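Local coordinates for GGDEF family protein (Vibrio cholerae, PDB 5GZS) that probably makes cyclic di-GMP as a diguanylate cyclase and binds arginine in a periplasmic portion built of solute-binding-protein domains, at residues Y303-Y308 against I413-A418. Sequence-based numbering, arbitrary orientation.
Sequences YFSESY and IAIGFA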
# COMPACT_ATOMS: atom_id res chain seq x y z
N TYR A 303 -2.72 -8.36 26.81
CA TYR A 303 -3.64 -7.45 26.13
C TYR A 303 -2.80 -6.54 25.25
O TYR A 303 -1.68 -6.19 25.63
CB TYR A 303 -4.43 -6.63 27.14
CG TYR A 303 -5.45 -7.40 27.96
CD1 TYR A 303 -6.31 -8.31 27.36
CD2 TYR A 303 -5.56 -7.20 29.32
CE1 TYR A 303 -7.26 -9.00 28.12
CE2 TYR A 303 -6.49 -7.87 30.07
CZ TYR A 303 -7.35 -8.76 29.47
OH TYR A 303 -8.28 -9.45 30.23
N PHE A 304 -3.34 -6.13 24.10
CA PHE A 304 -2.53 -5.41 23.11
C PHE A 304 -3.14 -4.10 22.65
O PHE A 304 -4.31 -4.06 22.29
CB PHE A 304 -2.29 -6.29 21.88
CG PHE A 304 -1.50 -7.53 22.16
CD1 PHE A 304 -0.12 -7.49 22.16
CD2 PHE A 304 -2.13 -8.74 22.39
CE1 PHE A 304 0.62 -8.63 22.42
CE2 PHE A 304 -1.39 -9.90 22.65
CZ PHE A 304 -0.02 -9.84 22.67
N SER A 305 -2.36 -3.03 22.63
CA SER A 305 -2.79 -1.79 22.00
C SER A 305 -2.87 -2.06 20.52
O SER A 305 -2.33 -3.07 20.08
CB SER A 305 -1.81 -0.64 22.23
OG SER A 305 -0.71 -0.79 21.33
N GLU A 306 -3.50 -1.15 19.77
CA GLU A 306 -3.44 -1.17 18.31
C GLU A 306 -1.99 -1.06 17.90
O GLU A 306 -1.19 -0.60 18.70
CB GLU A 306 -4.25 -0.02 17.69
CG GLU A 306 -5.78 -0.19 17.76
CD GLU A 306 -6.52 1.01 17.20
OE1 GLU A 306 -5.83 1.89 16.61
OE2 GLU A 306 -7.76 1.09 17.35
N SER A 307 -1.66 -1.48 16.67
CA SER A 307 -0.27 -1.41 16.19
C SER A 307 0.21 0.03 16.08
O SER A 307 -0.60 0.93 15.96
CB SER A 307 -0.14 -2.09 14.83
OG SER A 307 -0.91 -3.28 14.79
N TYR A 308 1.52 0.25 16.13
CA TYR A 308 2.06 1.60 15.95
C TYR A 308 3.25 1.59 15.01
O TYR A 308 3.84 2.63 14.72
CB TYR A 308 2.46 2.22 17.30
CG TYR A 308 3.56 1.51 18.06
CD1 TYR A 308 4.90 1.83 17.86
CD2 TYR A 308 3.26 0.53 19.01
CE1 TYR A 308 5.91 1.19 18.55
CE2 TYR A 308 4.27 -0.11 19.72
CZ TYR A 308 5.59 0.22 19.48
OH TYR A 308 6.59 -0.42 20.19
N ILE A 413 3.66 -4.22 15.20
CA ILE A 413 4.24 -4.02 16.51
C ILE A 413 3.21 -3.25 17.35
O ILE A 413 2.63 -2.27 16.89
CB ILE A 413 5.58 -3.27 16.39
CG1 ILE A 413 6.68 -4.26 16.00
CG2 ILE A 413 5.97 -2.58 17.67
CD1 ILE A 413 8.06 -3.61 15.95
N ALA A 414 2.97 -3.74 18.57
CA ALA A 414 2.05 -3.11 19.53
C ALA A 414 2.69 -3.00 20.90
O ALA A 414 3.80 -3.50 21.12
CB ALA A 414 0.76 -3.89 19.65
N ILE A 415 1.96 -2.35 21.81
CA ILE A 415 2.27 -2.40 23.24
C ILE A 415 1.48 -3.53 23.86
O ILE A 415 0.28 -3.68 23.59
CB ILE A 415 1.90 -1.10 23.97
CG1 ILE A 415 2.47 0.13 23.27
CG2 ILE A 415 2.37 -1.16 25.41
CD1 ILE A 415 2.05 1.41 23.96
N GLY A 416 2.15 -4.32 24.70
CA GLY A 416 1.51 -5.42 25.41
C GLY A 416 1.25 -5.00 26.83
O GLY A 416 2.04 -4.26 27.41
N PHE A 417 0.14 -5.47 27.41
CA PHE A 417 -0.19 -5.09 28.80
C PHE A 417 -0.49 -6.35 29.53
O PHE A 417 -1.02 -7.30 28.94
CB PHE A 417 -1.40 -4.15 28.89
CG PHE A 417 -1.24 -2.86 28.14
CD1 PHE A 417 -1.44 -2.80 26.77
CD2 PHE A 417 -0.90 -1.69 28.81
CE1 PHE A 417 -1.30 -1.61 26.08
CE2 PHE A 417 -0.76 -0.49 28.13
CZ PHE A 417 -0.97 -0.45 26.76
N ALA A 418 -0.15 -6.37 30.81
CA ALA A 418 -0.31 -7.55 31.63
C ALA A 418 -1.77 -7.93 31.65
O ALA A 418 -2.65 -7.06 31.68
CB ALA A 418 0.19 -7.31 33.03
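In the second solute-binding-protein region of the periplasmic portion, Tyr303 and Phe304 form the edge strand of a mixed five-stranded sheet, antiparallel to strand 414-417. Tyr303 and Phe417 are a hydrogen-bonded pair: Tyr303 N donates to Phe417 O (2.9 Å), and Phe417 N returns a bond to Tyr303 O. The next pair, Phe304 with Gly416, is non-hydrogen-bonded; Ile415 O takes the N-H of Ser305 at 2.9 Å and also meets Phe304 CA in a CA-H...O contact. At Glu306 the edge chain swings outward for one residue before returning at Ser307, and a side chain replaces the missing backbone acceptor. Ser305 OG, set between its own backbone N and carbonyl carbon (chi1 79°), accepts Ile415 N at 3.1 Å in a nearly straight bond (165° at the hydrogen) and gives its proton to Glu306 O. The hydroxyl thus bridges strand 414-417 and the outward-swung Glu306, while Ala414 CB lies beside Ser305 O. A further main-chain hydrogen bond runs from Tyr308 N to Ile413 O, almost in line with the carbonyl. The Tyr308 ring lies alongside residues 413-415: its CZ touches Ile413 CG2 at 3.4 Å, its CE2 meets Ile415 CG1 at 4.0 Å, and Ile415 N lies in the ring plane at its edge. Tyr308 OH bonds to Ser249 OG at helix 248-259. On the face shared by Tyr303 and Phe417, the Phe417 ring turns its edge to Tyr303 O and Ser305 N, with CE1 4.0 Å from Ser305 CB; helix 421-435 packs on this ring. Strand 288-292 lies on the other side of 414-417, and the order 2-1-3-5-4, with 414-417 antiparallel between 288-292 and 303-304, is that of a type II periplasmic-binding-protein lobe.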